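Local coordinates for uncharacterized protein (Legionella longbeachae NSW150, PDB 4JZA), which is a phosphoinositide phosphatase that probably removes the 3-phosphate from phosphatidylinositol 3-phosphate and so may act on host lipid signalling during infection, at residues V402-T416 against E535-S549. Residues are numbered along the deposited sequence; the frame is centred on the assembly and turned at random.
Sequences VMEYSKNDQLAILQT and EQLIILTIGGHSYGS
Glu535 OE1 takes an N-H from Gln415 NE2 at 2.8 Å, nearly straight at 174°, and is gripped a second time by His466, while OE2 is held by the Tyr508 hydroxyl. Glu535 OE1 lies in the amide plane of Gln415, but the amide meets it on its anti side and well out of the carboxylate plane, the two planes being turned 47° apart. With CG anti to the backbone N (chi1 -164°) and the chain extended beyond it, Gln415 carries its amide off the strand to the helix. There its OE1 accepts from Gln536 NE2 at 2.8 Å, the donor standing above the carbonyl plane, while NE2 also reaches Ser532 O. Both ends of the buried amide are thus used, which should fix its rotation.

On the same face of the sheet Ile413 CG2 packs 3.8 Å from Ile539 CG1; just before the strand, Leu411 CD1 meets the CD1 atoms of Ile539 and Ile542. A Schellman motif with Gly543 at C-prime closes this helix and turns the chain into strand 545-549. That strand runs parallel to 412-416: His545 N bonds Leu411 O, Ile413 N bonds His545 O at 3.1 Å, and Gln415 N bonds Tyr547 O.

The other face holds the two rings. His545 gives NE2-H in its ring plane to Val402 O at 3.0 Å, while Ser406 N sits over the ring face and the Met403 selenium at its edge. Val402 CG1 covers one face of Tyr547, whose hydroxyl bonds Ser375.

Within the mixed sheet, strand 412-416 lies between 545-549 and the outermost strand 462-465; the last turns of helix 524-542, residues 535-542, run nearly antiparallel to it over the face of Ile413 and Gln415, backed by helices 482-492, 501-513 and 556-574.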
ATOM      1  N   VAL A 402       6.853  13.689  14.594  1.00 44.69           N
ATOM      2  CA  VAL A 402       6.965  14.657  13.523  1.00 48.84           C
ATOM      3  C   VAL A 402       7.331  16.060  14.105  1.00 50.97           C
ATOM      4  O   VAL A 402       7.880  16.949  13.417  1.00 47.76           O
ATOM      5  CB  VAL A 402       5.636  14.527  12.670  1.00 49.21           C
ATOM      6  CG1 VAL A 402       4.929  15.821  12.391  1.00 46.91           C
ATOM      7  CG2 VAL A 402       5.876  13.697  11.414  1.00 51.09           C
HETATM    8  N   MSE A 403       7.079  16.233  15.396  1.00 51.17           N
HETATM    9  CA  MSE A 403       7.509  17.418  16.113  1.00 49.85           C
HETATM   10  C   MSE A 403       8.853  17.199  16.776  1.00 50.33           C
HETATM   11  O   MSE A 403       9.355  18.084  17.476  1.00 54.76           O
HETATM   12  CB  MSE A 403       6.452  17.733  17.154  1.00 50.31           C
HETATM   13  CG  MSE A 403       5.116  18.057  16.508  1.00 53.37           C
HETATM   14 SE   MSE A 403       5.213  19.822  15.652  0.95 63.47          SE
HETATM   15  CE  MSE A 403       4.269  19.503  13.973  1.00 57.43           C
ATOM     16  N   GLU A 404       9.494  16.058  16.551  1.00 48.11           N
ATOM     17  CA  GLU A 404      10.689  15.753  17.330  1.00 47.67           C
ATOM     18  C   GLU A 404      11.779  16.830  17.188  1.00 47.65           C
ATOM     19  O   GLU A 404      12.488  17.038  18.120  1.00 53.34           O
ATOM     20  CB  GLU A 404      11.232  14.322  17.071  1.00 47.72           C
ATOM     21  CG  GLU A 404      12.011  14.111  15.760  1.00 49.29           C
ATOM     22  CD  GLU A 404      12.317  12.634  15.440  1.00 50.94           C
ATOM     23  OE1 GLU A 404      12.617  11.869  16.388  1.00 47.56           O
ATOM     24  OE2 GLU A 404      12.298  12.225  14.242  1.00 49.18           O
ATOM     25  N   TYR A 405      11.908  17.523  16.050  1.00 50.68           N
ATOM     26  CA  TYR A 405      13.024  18.480  15.848  1.00 46.81           C
ATOM     27  C   TYR A 405      12.628  19.902  16.132  1.00 47.27           C
ATOM     28  O   TYR A 405      13.448  20.826  16.065  1.00 50.01           O
ATOM     29  CB  TYR A 405      13.625  18.367  14.470  1.00 46.28           C
ATOM     30  CG  TYR A 405      14.512  17.176  14.328  1.00 50.81           C
ATOM     31  CD1 TYR A 405      15.816  17.179  14.823  1.00 51.96           C
ATOM     32  CD2 TYR A 405      14.052  16.007  13.683  1.00 57.02           C
ATOM     33  CE1 TYR A 405      16.653  16.060  14.687  1.00 54.63           C
ATOM     34  CE2 TYR A 405      14.878  14.880  13.535  1.00 56.73           C
ATOM     35  CZ  TYR A 405      16.179  14.921  14.041  1.00 58.02           C
ATOM     36  OH  TYR A 405      16.974  13.829  13.909  1.00 56.19           O
ATOM     37  N   SER A 406      11.382  20.081  16.514  1.00 47.48           N
ATOM     38  CA  SER A 406      10.975  21.326  17.112  1.00 52.32           C
ATOM     39  C   SER A 406      11.528  21.402  18.537  1.00 60.15           C
ATOM     40  O   SER A 406      12.028  20.396  19.074  1.00 56.22           O
ATOM     41  CB  SER A 406       9.457  21.390  17.169  1.00 52.12           C
ATOM     42  OG  SER A 406       8.922  20.472  18.090  1.00 44.21           O
ATOM     43  N   LYS A 407      11.458  22.603  19.124  1.00 71.69           N
ATOM     44  CA  LYS A 407      11.657  22.791  20.574  1.00 77.13           C
ATOM     45  C   LYS A 407      10.312  23.292  21.097  1.00 79.43           C
ATOM     46  O   LYS A 407       9.576  23.979  20.377  1.00 72.37           O
ATOM     47  CB  LYS A 407      12.793  23.758  20.899  1.00 80.77           C
ATOM     48  CG  LYS A 407      14.150  23.476  20.237  1.00 86.49           C
ATOM     49  CD  LYS A 407      14.063  23.557  18.703  1.00 99.46           C
ATOM     50  CE  LYS A 407      15.299  24.127  18.012  1.00103.97           C
ATOM     51  NZ  LYS A 407      16.361  23.101  17.844  1.00106.22           N
ATOM     52  N   ASN A 408       9.972  22.916  22.330  1.00 86.52           N
ATOM     53  CA  ASN A 408       8.591  23.082  22.847  1.00 82.17           C
ATOM     54  C   ASN A 408       8.177  24.530  23.137  1.00 81.56           C
ATOM     55  O   ASN A 408       6.993  24.800  23.391  1.00 78.05           O
ATOM     56  CB  ASN A 408       8.371  22.215  24.090  1.00 80.19           C
ATOM     57  CG  ASN A 408       8.001  20.792  23.742  1.00 84.89           C
ATOM     58  OD1 ASN A 408       7.728  20.474  22.587  1.00 88.23           O
ATOM     59  ND2 ASN A 408       7.999  19.920  24.741  1.00 87.76           N
ATOM     60  N   ASP A 409       9.170  25.425  23.075  1.00 73.33           N
ATOM     61  CA  ASP A 409       9.045  26.877  23.276  1.00 74.45           C
ATOM     62  C   ASP A 409       9.014  27.664  21.950  1.00 74.67           C
ATOM     63  O   ASP A 409       8.605  28.824  21.927  1.00 69.68           O
ATOM     64  CB  ASP A 409      10.253  27.366  24.087  1.00 76.71           C
ATOM     65  CG  ASP A 409      11.533  26.554  23.783  1.00 80.15           C
ATOM     66  OD1 ASP A 409      11.519  25.307  24.010  1.00 86.18           O
ATOM     67  OD2 ASP A 409      12.527  27.130  23.285  1.00 70.19           O
ATOM     68  N   GLN A 410       9.473  27.035  20.860  1.00 73.50           N
ATOM     69  CA  GLN A 410       9.564  27.683  19.560  1.00 68.86           C
ATOM     70  C   GLN A 410       8.385  27.373  18.708  1.00 60.24           C
ATOM     71  O   GLN A 410       7.735  26.379  18.906  1.00 66.84           O
ATOM     72  CB  GLN A 410      10.889  27.335  18.876  1.00 76.25           C
ATOM     73  CG  GLN A 410      11.991  28.286  19.368  1.00 83.80           C
ATOM     74  CD  GLN A 410      13.422  27.765  19.232  1.00 90.21           C
ATOM     75  OE1 GLN A 410      13.971  27.131  20.154  1.00 82.83           O
ATOM     76  NE2 GLN A 410      14.057  28.091  18.101  1.00 93.78           N
ATOM     77  N   LEU A 411       8.079  28.273  17.791  1.00 58.41           N
ATOM     78  CA  LEU A 411       6.912  28.132  16.938  1.00 60.32           C
ATOM     79  C   LEU A 411       7.002  26.916  16.053  1.00 58.94           C
ATOM     80  O   LEU A 411       8.104  26.505  15.622  1.00 57.37           O
ATOM     81  CB  LEU A 411       6.787  29.315  16.009  1.00 62.19           C
ATOM     82  CG  LEU A 411       5.870  30.437  16.410  1.00 64.10           C
ATOM     83  CD1 LEU A 411       5.629  31.217  15.119  1.00 65.89           C
ATOM     84  CD2 LEU A 411       4.570  29.917  17.015  1.00 69.90           C
ATOM     85  N   ALA A 412       5.835  26.363  15.754  1.00 54.06           N
ATOM     86  CA  ALA A 412       5.778  25.113  15.012  1.00 51.09           C
ATOM     87  C   ALA A 412       4.528  25.088  14.214  1.00 51.20           C
ATOM     88  O   ALA A 412       3.440  25.305  14.758  1.00 55.02           O
ATOM     89  CB  ALA A 412       5.773  23.951  15.962  1.00 48.16           C
ATOM     90  N   ILE A 413       4.660  24.766  12.934  1.00 50.83           N
ATOM     91  CA  ILE A 413       3.483  24.682  12.078  1.00 48.33           C
ATOM     92  C   ILE A 413       3.199  23.256  11.674  1.00 47.28           C
ATOM     93  O   ILE A 413       4.123  22.459  11.465  1.00 46.75           O
ATOM     94  CB  ILE A 413       3.629  25.570  10.849  1.00 50.45           C
ATOM     95  CG1 ILE A 413       2.287  25.666  10.126  1.00 52.65           C
ATOM     96  CG2 ILE A 413       4.740  25.082   9.925  1.00 51.31           C
ATOM     97  CD1 ILE A 413       2.217  26.871   9.228  1.00 53.75           C
ATOM     98  N   LEU A 414       1.910  22.923  11.633  1.00 48.54           N
ATOM     99  CA  LEU A 414       1.408  21.679  11.006  1.00 46.49           C
ATOM    100  C   LEU A 414       0.578  22.056   9.793  1.00 45.22           C
ATOM    101  O   LEU A 414      -0.621  22.330   9.885  1.00 42.16           O
ATOM    102  CB  LEU A 414       0.547  20.887  11.982  1.00 50.40           C
ATOM    103  CG  LEU A 414       0.297  19.399  11.758  1.00 51.91           C
ATOM    104  CD1 LEU A 414      -0.553  18.793  12.873  1.00 53.17           C
ATOM    105  CD2 LEU A 414      -0.346  19.182  10.412  1.00 51.72           C
ATOM    106  N   GLN A 415       1.235  22.116   8.647  1.00 46.98           N
ATOM    107  CA  GLN A 415       0.586  22.570   7.435  1.00 48.72           C
ATOM    108  C   GLN A 415       0.105  21.389   6.614  1.00 49.44           C
ATOM    109  O   GLN A 415       0.901  20.614   6.117  1.00 51.70           O
ATOM    110  CB  GLN A 415       1.553  23.411   6.616  1.00 48.27           C
ATOM    111  CG  GLN A 415       0.891  24.248   5.546  1.00 50.63           C
ATOM    112  CD  GLN A 415       1.888  24.815   4.574  1.00 52.33           C
ATOM    113  OE1 GLN A 415       2.659  24.083   3.969  1.00 58.07           O
ATOM    114  NE2 GLN A 415       1.879  26.123   4.418  1.00 48.13           N
ATOM    115  N   THR A 416      -1.205  21.253   6.483  1.00 49.05           N
ATOM    116  CA  THR A 416      -1.762  20.135   5.753  1.00 50.56           C
ATOM    117  C   THR A 416      -2.382  20.585   4.449  1.00 50.63           C
ATOM    118  O   THR A 416      -3.080  21.586   4.390  1.00 47.94           O
ATOM    119  CB  THR A 416      -2.821  19.386   6.572  1.00 52.36           C
ATOM    120  OG1 THR A 416      -3.942  20.239   6.798  1.00 50.63           O
ATOM    121  CG2 THR A 416      -2.253  18.948   7.893  1.00 54.67           C
ATOM    122  N   GLU A 535       3.335  30.933   4.384  1.00 49.21           N
ATOM    123  CA  GLU A 535       3.294  30.337   5.692  1.00 49.78           C
ATOM    124  C   GLU A 535       4.608  29.668   6.033  1.00 50.79           C
ATOM    125  O   GLU A 535       5.085  29.827   7.154  1.00 53.62           O
ATOM    126  CB  GLU A 535       2.193  29.312   5.786  1.00 49.27           C
ATOM    127  CG  GLU A 535       0.822  29.933   5.710  1.00 53.17           C
ATOM    128  CD  GLU A 535      -0.321  28.916   5.665  1.00 57.58           C
ATOM    129  OE1 GLU A 535      -0.114  27.661   5.752  1.00 55.93           O
ATOM    130  OE2 GLU A 535      -1.462  29.407   5.531  1.00 59.21           O
ATOM    131  N   GLN A 536       5.200  28.928   5.094  1.00 48.81           N
ATOM    132  CA  GLN A 536       6.450  28.218   5.396  1.00 46.31           C
ATOM    133  C   GLN A 536       7.560  29.206   5.495  1.00 44.12           C
ATOM    134  O   GLN A 536       8.462  29.038   6.297  1.00 45.87           O
ATOM    135  CB  GLN A 536       6.844  27.200   4.337  1.00 45.61           C
ATOM    136  CG  GLN A 536       5.884  26.053   4.186  1.00 48.04           C
ATOM    137  CD  GLN A 536       6.060  25.005   5.210  1.00 50.24           C
ATOM    138  OE1 GLN A 536       7.011  25.050   5.988  1.00 55.80           O
ATOM    139  NE2 GLN A 536       5.140  24.036   5.234  1.00 49.59           N
ATOM    140  N   LEU A 537       7.534  30.215   4.646  1.00 43.94           N
ATOM    141  CA  LEU A 537       8.610  31.199   4.646  1.00 44.62           C
ATOM    142  C   LEU A 537       8.539  32.036   5.924  1.00 47.39           C
ATOM    143  O   LEU A 537       9.563  32.370   6.509  1.00 53.27           O
ATOM    144  CB  LEU A 537       8.545  32.071   3.409  1.00 42.44           C
ATOM    145  CG  LEU A 537       9.024  31.379   2.114  1.00 41.83           C
ATOM    146  CD1 LEU A 537       8.669  32.280   0.950  1.00 39.32           C
ATOM    147  CD2 LEU A 537      10.514  30.999   2.033  1.00 40.49           C
ATOM    148  N   ILE A 538       7.332  32.325   6.386  1.00 43.97           N
ATOM    149  CA  ILE A 538       7.158  33.005   7.641  1.00 43.08           C
ATOM    150  C   ILE A 538       7.765  32.213   8.780  1.00 46.00           C
ATOM    151  O   ILE A 538       8.614  32.727   9.503  1.00 50.86           O
ATOM    152  CB  ILE A 538       5.674  33.324   7.891  1.00 43.27           C
ATOM    153  CG1 ILE A 538       5.242  34.454   6.945  1.00 44.35           C
ATOM    154  CG2 ILE A 538       5.427  33.790   9.319  1.00 45.56           C
ATOM    155  CD1 ILE A 538       3.739  34.500   6.691  1.00 45.70           C
ATOM    156  N   ILE A 539       7.348  30.965   8.939  1.00 47.87           N
ATOM    157  CA  ILE A 539       7.910  30.101   9.971  1.00 48.08           C
ATOM    158  C   ILE A 539       9.421  30.025   9.849  1.00 48.15           C
ATOM    159  O   ILE A 539      10.140  30.140  10.847  1.00 48.95           O
ATOM    160  CB  ILE A 539       7.291  28.685   9.925  1.00 48.37           C
ATOM    161  CG1 ILE A 539       5.798  28.743  10.274  1.00 50.78           C
ATOM    162  CG2 ILE A 539       7.943  27.748  10.932  1.00 48.49           C
ATOM    163  CD1 ILE A 539       5.446  29.390  11.600  1.00 50.81           C
ATOM    164  N   LEU A 540       9.909  29.844   8.633  1.00 48.55           N
ATOM    165  CA  LEU A 540      11.328  29.734   8.443  1.00 50.25           C
ATOM    166  C   LEU A 540      12.069  30.989   8.828  1.00 52.74           C
ATOM    167  O   LEU A 540      13.071  30.876   9.504  1.00 54.50           O
ATOM    168  CB  LEU A 540      11.701  29.318   7.026  1.00 49.70           C
ATOM    169  CG  LEU A 540      11.296  27.872   6.784  1.00 48.67           C
ATOM    170  CD1 LEU A 540      11.218  27.663   5.293  1.00 47.01           C
ATOM    171  CD2 LEU A 540      12.258  26.886   7.432  1.00 48.18           C
ATOM    172  N   THR A 541      11.628  32.174   8.420  1.00 55.52           N
ATOM    173  CA  THR A 541      12.441  33.334   8.743  1.00 57.77           C
ATOM    174  C   THR A 541      12.354  33.575  10.277  1.00 59.35           C
ATOM    175  O   THR A 541      13.360  33.915  10.898  1.00 53.14           O
ATOM    176  CB  THR A 541      12.183  34.592   7.856  1.00 62.01           C
ATOM    177  OG1 THR A 541      11.179  35.430   8.415  1.00 68.56           O
ATOM    178  CG2 THR A 541      11.801  34.226   6.454  1.00 62.21           C
ATOM    179  N   ILE A 542      11.203  33.297  10.901  1.00 55.49           N
ATOM    180  CA  ILE A 542      11.114  33.368  12.349  1.00 52.49           C
ATOM    181  C   ILE A 542      12.057  32.360  12.979  1.00 55.56           C
ATOM    182  O   ILE A 542      12.522  32.580  14.067  1.00 59.46           O
ATOM    183  CB  ILE A 542       9.685  33.140  12.857  1.00 51.20           C
ATOM    184  CG1 ILE A 542       8.863  34.393  12.616  1.00 52.35           C
ATOM    185  CG2 ILE A 542       9.638  32.846  14.340  1.00 50.13           C
ATOM    186  CD1 ILE A 542       7.373  34.238  12.815  1.00 52.41           C
ATOM    187  N   GLY A 543      12.365  31.255  12.317  1.00 58.00           N
ATOM    188  CA  GLY A 543      13.160  30.188  12.965  1.00 55.10           C
ATOM    189  C   GLY A 543      12.348  29.094  13.640  1.00 52.34           C
ATOM    190  O   GLY A 543      12.866  28.319  14.424  1.00 47.44           O
ATOM    191  N   GLY A 544      11.067  29.005  13.318  1.00 56.95           N
ATOM    192  CA  GLY A 544      10.225  27.938  13.880  1.00 57.92           C
ATOM    193  C   GLY A 544      10.437  26.610  13.142  1.00 55.85           C
ATOM    194  O   GLY A 544      11.277  26.495  12.215  1.00 50.82           O
ATOM    195  N   HIS A 545       9.673  25.613  13.570  1.00 50.30           N
ATOM    196  CA  HIS A 545       9.746  24.276  13.011  1.00 49.12           C
ATOM    197  C   HIS A 545       8.764  24.128  11.847  1.00 45.83           C
ATOM    198  O   HIS A 545       7.558  24.320  12.012  1.00 44.46           O
ATOM    199  CB  HIS A 545       9.399  23.268  14.092  1.00 50.93           C
ATOM    200  CG  HIS A 545       9.435  21.845  13.630  1.00 53.44           C
ATOM    201  ND1 HIS A 545      10.535  21.250  13.089  1.00 49.39           N
ATOM    202  CD2 HIS A 545       8.495  20.896  13.638  1.00 49.10           C
ATOM    203  CE1 HIS A 545      10.272  19.992  12.788  1.00 46.45           C
ATOM    204  NE2 HIS A 545       9.047  19.745  13.139  1.00 47.22           N
ATOM    205  N   SER A 546       9.300  23.782  10.685  1.00 44.79           N
ATOM    206  CA  SER A 546       8.527  23.634   9.436  1.00 46.65           C
ATOM    207  C   SER A 546       8.119  22.190   9.181  1.00 41.56           C
ATOM    208  O   SER A 546       8.949  21.355   8.928  1.00 40.68           O
ATOM    209  CB  SER A 546       9.350  24.142   8.255  1.00 47.37           C
ATOM    210  OG  SER A 546       8.785  23.710   7.057  1.00 47.56           O
ATOM    211  N   TYR A 547       6.836  21.900   9.314  1.00 42.25           N
ATOM    212  CA  TYR A 547       6.305  20.572   9.023  1.00 44.84           C
ATOM    213  C   TYR A 547       5.031  20.696   8.208  1.00 47.90           C
ATOM    214  O   TYR A 547       4.210  21.623   8.419  1.00 50.92           O
ATOM    215  CB  TYR A 547       6.024  19.725  10.299  1.00 44.79           C
ATOM    216  CG  TYR A 547       5.262  18.442   9.975  1.00 43.90           C
ATOM    217  CD1 TYR A 547       5.909  17.331   9.384  1.00 44.52           C
ATOM    218  CD2 TYR A 547       3.900  18.372  10.159  1.00 42.29           C
ATOM    219  CE1 TYR A 547       5.213  16.162   9.050  1.00 41.21           C
ATOM    220  CE2 TYR A 547       3.195  17.237   9.825  1.00 43.40           C
ATOM    221  CZ  TYR A 547       3.854  16.121   9.257  1.00 43.12           C
ATOM    222  OH  TYR A 547       3.112  15.010   8.888  1.00 39.79           O
ATOM    223  N   GLY A 548       4.846  19.738   7.301  1.00 47.37           N
ATOM    224  CA  GLY A 548       3.583  19.636   6.578  1.00 44.07           C
ATOM    225  C   GLY A 548       3.394  18.301   5.906  1.00 41.39           C
ATOM    226  O   GLY A 548       4.311  17.480   5.853  1.00 39.68           O
ATOM    227  N   SER A 549       2.162  18.061   5.464  1.00 40.77           N
ATOM    228  CA  SER A 549       1.835  16.880   4.711  1.00 40.27           C
ATOM    229  C   SER A 549       0.663  17.152   3.801  1.00 40.89           C
ATOM    230  O   SER A 549      -0.102  18.084   4.019  1.00 41.47           O
ATOM    231  CB  SER A 549       1.458  15.767   5.646  1.00 39.45           C
ATOM    232  OG  SER A 549       0.225  16.069   6.240  1.00 42.49           O
TER